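Local atomic coordinates of probable AP endonuclease (PDB entry 6KI3), a protein that probably cleaves DNA on the 5' side of abasic sites in DNA repair, with three zinc ions as cofactor, and probably also acts as a 3'-5' exonuclease. Residues T185-S196 against D236-W247. Sequence-based numbering, arbitrary orientation.
With ZN (zinc ion), chain I; nucleotides of chain C; nucleotides of chain B.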
ATOM      1  N   THR A 185       3.266   1.394   7.625  1.00 27.95           N
ATOM      2  CA  THR A 185       3.989   1.457   8.892  1.00 28.31           C
ATOM      3  C   THR A 185       4.545   2.852   9.154  1.00 28.38           C
ATOM      4  O   THR A 185       4.566   3.315  10.300  1.00 30.39           O
ATOM      5  CB  THR A 185       5.115   0.422   8.908  1.00 29.00           C
ATOM      6  OG1 THR A 185       5.986   0.641   7.790  1.00 25.75           O
ATOM      7  CG2 THR A 185       4.544  -0.987   8.832  1.00 27.24           C
ATOM      8  N   ALA A 186       5.003   3.539   8.105  1.00 29.46           N
ATOM      9  CA  ALA A 186       5.497   4.901   8.269  1.00 28.35           C
ATOM     10  C   ALA A 186       4.400   5.866   8.701  1.00 30.53           C
ATOM     11  O   ALA A 186       4.704   6.898   9.310  1.00 31.63           O
ATOM     12  CB  ALA A 186       6.133   5.395   6.969  1.00 24.38           C
ATOM     13  N   HIS A 187       3.137   5.550   8.410  1.00 30.16           N
ATOM     14  CA  HIS A 187       2.047   6.461   8.739  1.00 29.93           C
ATOM     15  C   HIS A 187       1.591   6.293  10.183  1.00 31.29           C
ATOM     16  O   HIS A 187       1.396   7.284  10.895  1.00 29.42           O
ATOM     17  CB  HIS A 187       0.877   6.251   7.779  1.00 26.25           C
ATOM     18  CG  HIS A 187       1.178   6.653   6.370  1.00 27.86           C
ATOM     19  ND1 HIS A 187       0.218   6.682   5.381  1.00 29.97           N
ATOM     20  CD2 HIS A 187       2.334   7.045   5.784  1.00 27.68           C
ATOM     21  CE1 HIS A 187       0.770   7.075   4.248  1.00 26.80           C
ATOM     22  NE2 HIS A 187       2.053   7.300   4.465  1.00 27.75           N
ATOM     23  N   ILE A 188       1.407   5.047  10.632  1.00 28.47           N
ATOM     24  CA  ILE A 188       1.025   4.829  12.025  1.00 34.82           C
ATOM     25  C   ILE A 188       2.139   5.284  12.954  1.00 32.80           C
ATOM     26  O   ILE A 188       1.881   5.716  14.084  1.00 33.40           O
ATOM     27  CB  ILE A 188       0.647   3.352  12.268  1.00 32.73           C
ATOM     28  CG1 ILE A 188       1.868   2.440  12.131  1.00 31.41           C
ATOM     29  CG2 ILE A 188      -0.459   2.919  11.314  1.00 30.24           C
ATOM     30  CD1 ILE A 188       1.611   1.015  12.574  1.00 33.69           C
ATOM     31  N   TRP A 189       3.391   5.202  12.498  1.00 31.40           N
ATOM     32  CA  TRP A 189       4.497   5.788  13.246  1.00 34.22           C
ATOM     33  C   TRP A 189       4.356   7.303  13.316  1.00 36.88           C
ATOM     34  O   TRP A 189       4.471   7.901  14.391  1.00 38.46           O
ATOM     35  CB  TRP A 189       5.823   5.397  12.594  1.00 32.23           C
ATOM     36  CG  TRP A 189       7.012   6.158  13.100  1.00 34.17           C
ATOM     37  CD1 TRP A 189       7.517   7.320  12.593  1.00 35.48           C
ATOM     38  CD2 TRP A 189       7.856   5.800  14.200  1.00 37.45           C
ATOM     39  NE1 TRP A 189       8.619   7.712  13.313  1.00 35.86           N
ATOM     40  CE2 TRP A 189       8.849   6.795  14.305  1.00 37.93           C
ATOM     41  CE3 TRP A 189       7.868   4.737  15.108  1.00 37.78           C
ATOM     42  CZ2 TRP A 189       9.843   6.758  15.281  1.00 36.87           C
ATOM     43  CZ3 TRP A 189       8.854   4.703  16.077  1.00 39.65           C
ATOM     44  CH2 TRP A 189       9.828   5.707  16.156  1.00 40.53           C
ATOM     45  N   SER A 190       4.100   7.938  12.167  1.00 33.69           N
ATOM     46  CA  SER A 190       3.894   9.381  12.140  1.00 34.02           C
ATOM     47  C   SER A 190       2.690   9.792  12.978  1.00 35.83           C
ATOM     48  O   SER A 190       2.661  10.902  13.519  1.00 32.85           O
ATOM     49  CB  SER A 190       3.729   9.855  10.695  1.00 34.47           C
ATOM     50  OG  SER A 190       3.353  11.219  10.636  1.00 36.30           O
ATOM     51  N   SER A 191       1.695   8.915  13.101  1.00 33.13           N
ATOM     52  CA  SER A 191       0.519   9.202  13.912  1.00 36.77           C
ATOM     53  C   SER A 191       0.718   8.869  15.386  1.00 35.83           C
ATOM     54  O   SER A 191      -0.201   9.093  16.181  1.00 37.09           O
ATOM     55  CB  SER A 191      -0.695   8.447  13.367  1.00 36.88           C
ATOM     56  OG  SER A 191      -1.082   8.959  12.104  1.00 32.97           O
ATOM     57  N   GLY A 192       1.873   8.340  15.763  1.00 36.04           N
ATOM     58  CA  GLY A 192       2.225   8.146  17.150  1.00 35.27           C
ATOM     59  C   GLY A 192       2.228   6.718  17.675  1.00 35.47           C
ATOM     60  O   GLY A 192       2.062   6.531  18.886  1.00 37.36           O
ATOM     61  N   VAL A 193       2.417   5.719  16.819  1.00 34.44           N
ATOM     62  CA  VAL A 193       2.440   4.320  17.236  1.00 36.34           C
ATOM     63  C   VAL A 193       3.886   3.842  17.181  1.00 37.77           C
ATOM     64  O   VAL A 193       4.458   3.685  16.095  1.00 39.88           O
ATOM     65  CB  VAL A 193       1.532   3.445  16.362  1.00 33.67           C
ATOM     66  CG1 VAL A 193       1.575   2.001  16.835  1.00 29.77           C
ATOM     67  CG2 VAL A 193       0.106   3.975  16.384  1.00 31.43           C
ATOM     68  N   ASN A 194       4.477   3.611  18.351  1.00 39.78           N
ATOM     69  CA  ASN A 194       5.840   3.096  18.436  1.00 38.32           C
ATOM     70  C   ASN A 194       5.845   1.631  18.015  1.00 38.86           C
ATOM     71  O   ASN A 194       5.294   0.774  18.711  1.00 38.90           O
ATOM     72  CB  ASN A 194       6.377   3.264  19.855  1.00 40.56           C
ATOM     73  CG  ASN A 194       7.864   2.961  19.968  1.00 42.76           C
ATOM     74  OD1 ASN A 194       8.425   2.201  19.177  1.00 41.30           O
ATOM     75  ND2 ASN A 194       8.511   3.558  20.963  1.00 40.69           N
ATOM     76  N   ILE A 195       6.470   1.341  16.874  1.00 38.33           N
ATOM     77  CA  ILE A 195       6.568  -0.024  16.368  1.00 38.35           C
ATOM     78  C   ILE A 195       8.035  -0.375  16.157  1.00 38.56           C
ATOM     79  O   ILE A 195       8.372  -1.189  15.289  1.00 38.00           O
ATOM     80  CB  ILE A 195       5.768  -0.195  15.064  1.00 37.02           C
ATOM     81  CG1 ILE A 195       6.188   0.864  14.042  1.00 36.94           C
ATOM     82  CG2 ILE A 195       4.274  -0.119  15.340  1.00 35.48           C
ATOM     83  CD1 ILE A 195       5.532   0.709  12.687  1.00 37.36           C
ATOM     84  N   SER A 196       8.916   0.230  16.957  1.00 39.25           N
ATOM     85  CA  SER A 196      10.350   0.070  16.739  1.00 39.41           C
ATOM     86  C   SER A 196      10.827  -1.320  17.143  1.00 40.46           C
ATOM     87  O   SER A 196      11.559  -1.977  16.392  1.00 40.62           O
ATOM     88  CB  SER A 196      11.118   1.149  17.504  1.00 36.05           C
ATOM     89  OG  SER A 196      10.864   2.432  16.962  1.00 44.45           O
ATOM     90  N   ASP A 236       4.987  13.048   6.815  1.00 35.54           N
ATOM     91  CA  ASP A 236       5.265  11.781   6.152  1.00 32.18           C
ATOM     92  C   ASP A 236       6.546  11.905   5.334  1.00 32.67           C
ATOM     93  O   ASP A 236       6.575  12.606   4.317  1.00 33.33           O
ATOM     94  CB  ASP A 236       4.087  11.378   5.269  1.00 29.43           C
ATOM     95  CG  ASP A 236       4.286  10.031   4.613  1.00 30.29           C
ATOM     96  OD1 ASP A 236       4.885   9.141   5.252  1.00 29.99           O
ATOM     97  OD2 ASP A 236       3.847   9.865   3.456  1.00 29.97           O
ATOM     98  N   ARG A 237       7.600  11.217   5.775  1.00 29.43           N
ATOM     99  CA  ARG A 237       8.863  11.136   5.047  1.00 32.57           C
ATOM    100  C   ARG A 237       9.291   9.676   4.999  1.00 31.20           C
ATOM    101  O   ARG A 237       9.751   9.127   6.006  1.00 31.89           O
ATOM    102  CB  ARG A 237       9.945  11.997   5.702  1.00 35.57           C
ATOM    103  CG  ARG A 237       9.652  13.487   5.706  1.00 36.24           C
ATOM    104  CD  ARG A 237       9.501  14.030   4.294  1.00 35.21           C
ATOM    105  NE  ARG A 237       8.185  14.627   4.088  1.00 41.69           N
ATOM    106  CZ  ARG A 237       7.915  15.916   4.259  1.00 45.47           C
ATOM    107  NH1 ARG A 237       6.685  16.371   4.053  1.00 45.17           N
ATOM    108  NH2 ARG A 237       8.872  16.753   4.635  1.00 42.68           N
ATOM    109  N   HIS A 238       9.147   9.048   3.833  1.00 33.03           N
ATOM    110  CA  HIS A 238       9.484   7.639   3.698  1.00 30.32           C
ATOM    111  C   HIS A 238      10.995   7.438   3.675  1.00 32.24           C
ATOM    112  O   HIS A 238      11.758   8.312   3.255  1.00 33.84           O
ATOM    113  CB  HIS A 238       8.865   7.057   2.426  1.00 30.67           C
ATOM    114  CG  HIS A 238       7.375   6.930   2.482  1.00 30.21           C
ATOM    115  ND1 HIS A 238       6.645   6.291   1.503  1.00 29.81           N
ATOM    116  CD2 HIS A 238       6.477   7.358   3.400  1.00 28.59           C
ATOM    117  CE1 HIS A 238       5.362   6.334   1.813  1.00 27.62           C
ATOM    118  NE2 HIS A 238       5.233   6.975   2.962  1.00 27.84           N
ATOM    119  N   ALA A 239      11.423   6.263   4.129  1.00 28.62           N
ATOM    120  CA  ALA A 239      12.834   5.911   4.152  1.00 27.36           C
ATOM    121  C   ALA A 239      12.971   4.403   4.010  1.00 27.40           C
ATOM    122  O   ALA A 239      12.032   3.646   4.272  1.00 29.01           O
ATOM    123  CB  ALA A 239      13.517   6.399   5.435  1.00 27.01           C
ATOM    124  N   SER A 240      14.156   3.973   3.588  1.00 28.75           N
ATOM    125  CA  SER A 240      14.421   2.551   3.426  1.00 30.76           C
ATOM    126  C   SER A 240      14.444   1.849   4.779  1.00 34.13           C
ATOM    127  O   SER A 240      14.767   2.447   5.809  1.00 32.12           O
ATOM    128  CB  SER A 240      15.748   2.333   2.698  1.00 33.08           C
ATOM    129  OG  SER A 240      15.647   2.694   1.332  1.00 32.23           O
ATOM    130  N   LEU A 241      14.095   0.563   4.763  1.00 35.31           N
ATOM    131  CA  LEU A 241      14.029  -0.217   5.992  1.00 36.29           C
ATOM    132  C   LEU A 241      15.380  -0.224   6.696  1.00 38.27           C
ATOM    133  O   LEU A 241      16.424  -0.405   6.061  1.00 38.30           O
ATOM    134  CB  LEU A 241      13.584  -1.648   5.684  1.00 34.98           C
ATOM    135  CG  LEU A 241      12.291  -1.807   4.879  1.00 33.09           C
ATOM    136  CD1 LEU A 241      11.974  -3.279   4.655  1.00 31.10           C
ATOM    137  CD2 LEU A 241      11.128  -1.096   5.558  1.00 29.97           C
ATOM    138  N   PHE A 242      15.351  -0.010   8.013  1.00 38.52           N
ATOM    139  CA  PHE A 242      16.537   0.061   8.866  1.00 36.99           C
ATOM    140  C   PHE A 242      17.431   1.249   8.527  1.00 37.52           C
ATOM    141  O   PHE A 242      18.604   1.277   8.912  1.00 46.73           O
ATOM    142  CB  PHE A 242      17.353  -1.237   8.815  1.00 36.59           C
ATOM    143  CG  PHE A 242      16.551  -2.469   9.109  1.00 38.56           C
ATOM    144  CD1 PHE A 242      16.323  -2.864  10.417  1.00 39.17           C
ATOM    145  CD2 PHE A 242      16.033  -3.237   8.081  1.00 35.88           C
ATOM    146  CE1 PHE A 242      15.587  -4.000  10.694  1.00 42.78           C
ATOM    147  CE2 PHE A 242      15.297  -4.373   8.349  1.00 33.38           C
ATOM    148  CZ  PHE A 242      15.074  -4.757   9.658  1.00 42.13           C
ATOM    149  N   GLU A 243      16.902   2.238   7.807  1.00 36.97           N
ATOM    150  CA  GLU A 243      17.638   3.459   7.505  1.00 37.55           C
ATOM    151  C   GLU A 243      16.886   4.706   7.950  1.00 38.58           C
ATOM    152  O   GLU A 243      17.311   5.824   7.634  1.00 36.80           O
ATOM    153  CB  GLU A 243      17.958   3.537   6.007  1.00 35.86           C
ATOM    154  CG  GLU A 243      18.690   2.314   5.467  1.00 35.67           C
ATOM    155  CD  GLU A 243      19.295   2.544   4.093  1.00 43.54           C
ATOM    156  OE1 GLU A 243      20.282   1.855   3.755  1.00 52.58           O
ATOM    157  OE2 GLU A 243      18.790   3.415   3.352  1.00 40.54           O
ATOM    158  N   GLY A 244      15.782   4.544   8.677  1.00 35.50           N
ATOM    159  CA  GLY A 244      15.019   5.669   9.175  1.00 35.03           C
ATOM    160  C   GLY A 244      14.868   5.650  10.682  1.00 39.07           C
ATOM    161  O   GLY A 244      15.538   4.876  11.369  1.00 37.32           O
ATOM    162  N   MET A 245      13.973   6.486  11.209  1.00 38.64           N
ATOM    163  CA  MET A 245      13.850   6.632  12.654  1.00 36.04           C
ATOM    164  C   MET A 245      13.226   5.414  13.324  1.00 40.41           C
ATOM    165  O   MET A 245      13.379   5.249  14.539  1.00 39.85           O
ATOM    166  CB  MET A 245      13.029   7.880  12.980  1.00 40.82           C
ATOM    167  CG  MET A 245      13.565   9.154  12.345  1.00 44.58           C
ATOM    168  SD  MET A 245      14.890   9.918  13.299  1.00 58.92           S
ATOM    169  CE  MET A 245      13.971  10.553  14.700  1.00 53.75           C
ATOM    170  N   ILE A 246      12.536   4.555  12.572  1.00 40.29           N
ATOM    171  CA  ILE A 246      11.812   3.455  13.201  1.00 38.50           C
ATOM    172  C   ILE A 246      12.740   2.285  13.501  1.00 36.48           C
ATOM    173  O   ILE A 246      12.648   1.668  14.569  1.00 39.19           O
ATOM    174  CB  ILE A 246      10.628   3.013  12.322  1.00 37.85           C
ATOM    175  CG1 ILE A 246       9.811   4.217  11.857  1.00 34.27           C
ATOM    176  CG2 ILE A 246       9.731   2.051  13.085  1.00 37.95           C
ATOM    177  CD1 ILE A 246       8.638   3.835  10.976  1.00 30.33           C
ATOM    178  N   TRP A 247      13.648   1.951  12.576  1.00 36.47           N
ATOM    179  CA  TRP A 247      14.393   0.705  12.700  1.00 38.43           C
ATOM    180  C   TRP A 247      15.889   0.824  12.422  1.00 35.85           C
ATOM    181  O   TRP A 247      16.553  -0.212  12.290  1.00 35.15           O
ATOM    182  CB  TRP A 247      13.799  -0.360  11.766  1.00 36.19           C
ATOM    183  CG  TRP A 247      12.401  -0.768  12.116  1.00 40.04           C
ATOM    184  CD1 TRP A 247      11.979  -1.322  13.289  1.00 40.76           C
ATOM    185  CD2 TRP A 247      11.242  -0.670  11.278  1.00 40.39           C
ATOM    186  NE1 TRP A 247      10.628  -1.567  13.238  1.00 39.93           N
ATOM    187  CE2 TRP A 247      10.152  -1.178  12.013  1.00 39.00           C
ATOM    188  CE3 TRP A 247      11.020  -0.200   9.980  1.00 36.40           C
ATOM    189  CZ2 TRP A 247       8.860  -1.228  11.495  1.00 37.16           C
ATOM    190  CZ3 TRP A 247       9.735  -0.251   9.466  1.00 33.51           C
ATOM    191  CH2 TRP A 247       8.672  -0.761  10.222  1.00 36.27           C
TER
HETATM  192 ZN    ZN I 301       3.406   7.949   3.020  1.00 26.03          ZN
ATOM    193  O5' 3DR C   1       2.987   7.092  -0.436  1.00 33.08           O
ATOM    194  P   3DR C   1       1.957   7.401   0.761  1.00 26.94           P
ATOM    195  OP1 3DR C   1       0.609   7.411   0.083  1.00 29.09           O
ATOM    196  OP2 3DR C   1       2.176   6.252   1.711  1.00 28.08           O
ATOM    197  OP3 3DR C   1       2.388   8.750   1.285  1.00 30.61           O
ATOM    198  C2' 3DR C   1       3.964   6.297  -4.664  1.00 25.79           C
ATOM    199  C5' 3DR C   1       2.831   7.691  -1.720  1.00 27.94           C
ATOM    200  C4' 3DR C   1       4.092   7.415  -2.529  1.00 28.69           C
ATOM    201  O4' 3DR C   1       4.465   6.047  -2.358  1.00 30.08           O
ATOM    202  C1' 3DR C   1       4.611   5.396  -3.622  1.00 26.98           C
ATOM    203  C3' 3DR C   1       3.886   7.662  -4.014  1.00 27.44           C
ATOM    204  O3' 3DR C   1       4.961   8.464  -4.505  1.00 31.46           O
TER
ATOM    205  P    DC B   8       9.139  19.963  -0.942  1.00 57.46           P
ATOM    206  OP1  DC B   8      10.516  19.959  -0.396  1.00 50.01           O
ATOM    207  OP2  DC B   8       8.916  20.242  -2.378  1.00 53.70           O
ATOM    208  O5'  DC B   8       8.450  18.563  -0.594  1.00 52.29           O
ATOM    209  C5'  DC B   8       8.289  18.178   0.764  1.00 44.20           C
ATOM    210  C4'  DC B   8       7.019  17.368   0.954  1.00 44.88           C
ATOM    211  O4'  DC B   8       5.872  18.184   0.669  1.00 37.04           O
ATOM    212  C3'  DC B   8       6.871  16.172   0.028  1.00 42.86           C
ATOM    213  O3'  DC B   8       7.436  15.017   0.636  1.00 42.89           O
ATOM    214  C2'  DC B   8       5.347  16.030  -0.146  1.00 41.34           C
ATOM    215  C1'  DC B   8       4.781  17.326   0.449  1.00 39.25           C
ATOM    216  N1   DC B   8       3.800  18.013  -0.438  1.00 40.62           N
ATOM    217  C2   DC B   8       2.437  17.970  -0.122  1.00 39.40           C
ATOM    218  O2   DC B   8       2.073  17.363   0.893  1.00 41.48           O
ATOM    219  N3   DC B   8       1.554  18.597  -0.937  1.00 38.38           N
ATOM    220  C4   DC B   8       1.988  19.241  -2.021  1.00 39.71           C
ATOM    221  N4   DC B   8       1.079  19.844  -2.794  1.00 39.60           N
ATOM    222  C5   DC B   8       3.372  19.295  -2.361  1.00 40.72           C
ATOM    223  C6   DC B   8       4.234  18.671  -1.550  1.00 39.07           C
ATOM    224  P    DC B   9       7.631  13.728  -0.239  1.00 41.29           P
ATOM    225  OP1  DC B   9       8.489  12.811   0.475  1.00 37.06           O
ATOM    226  OP2  DC B   9       7.983  14.132  -1.578  1.00 42.28           O
ATOM    227  O5'  DC B   9       6.195  13.084  -0.248  1.00 36.21           O
ATOM    228  C5'  DC B   9       5.690  12.554   0.960  1.00 37.55           C
ATOM    229  C4'  DC B   9       4.259  12.110   0.808  1.00 36.14           C
ATOM    230  O4'  DC B   9       3.417  13.248   0.603  1.00 38.39           O
ATOM    231  C3'  DC B   9       3.973  11.197  -0.369  1.00 37.43           C
ATOM    232  O3'  DC B   9       4.090   9.854   0.069  1.00 31.11           O
ATOM    233  C2'  DC B   9       2.519  11.492  -0.674  1.00 36.52           C
ATOM    234  C1'  DC B   9       2.232  12.838  -0.019  1.00 35.61           C
ATOM    235  N1   DC B   9       1.869  13.864  -0.977  1.00 35.63           N
ATOM    236  C2   DC B   9       0.542  14.269  -1.076  1.00 36.81           C
ATOM    237  O2   DC B   9      -0.292  13.760  -0.329  1.00 38.43           O
ATOM    238  N3   DC B   9       0.210  15.227  -1.958  1.00 35.51           N
ATOM    239  C4   DC B   9       1.142  15.755  -2.747  1.00 36.64           C
ATOM    240  N4   DC B   9       0.764  16.673  -3.624  1.00 38.03           N
ATOM    241  C5   DC B   9       2.503  15.358  -2.673  1.00 37.92           C
ATOM    242  C6   DC B   9       2.818  14.413  -1.788  1.00 36.74           C
TER
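H187 meets D236 and H238 in a metal-site contact, at one zinc of the three-zinc cluster of this endonuclease IV-type TIM barrel. The contact joins the short helix 185-190, which follows barrel strand 179-184, to the loop and short strand after strand 220-227. H187 NE2 lies 2.1 Å from the zinc, D236 OD2 2.0 Å and H238 NE2 2.1 Å. OP2 and OP3 of the 5'-phosphate of 3DR1 of chain C, the abasic-site analogue, complete the site, consistent with a state resembling the cleaved product. The H187 ring and the D236 carboxylate stand almost perpendicular, at 88°. Both histidines are fixed from behind: H187 ND1 bonds to T148 O and H238 ND1 to E276 O.

Away from the metal the contact is mainly apolar, with two hydrogen bonds at its far end. CG of W189 is anti to the backbone N (chi1 168°), which lays the indole against I246. I246 CG1 sits over one indole face, 3.5 Å from the centroid of the five-membered ring, a CH-pi contact. I246 CG2 lies over a face of the W247 ring, so this isoleucine is sandwiched between two indoles. W247 NE1 gives a weak, bent hydrogen bond to I195 O. S196 OG donates to I246 O at 3.1 Å, reaching a lone pair within the plane of the carbonyl.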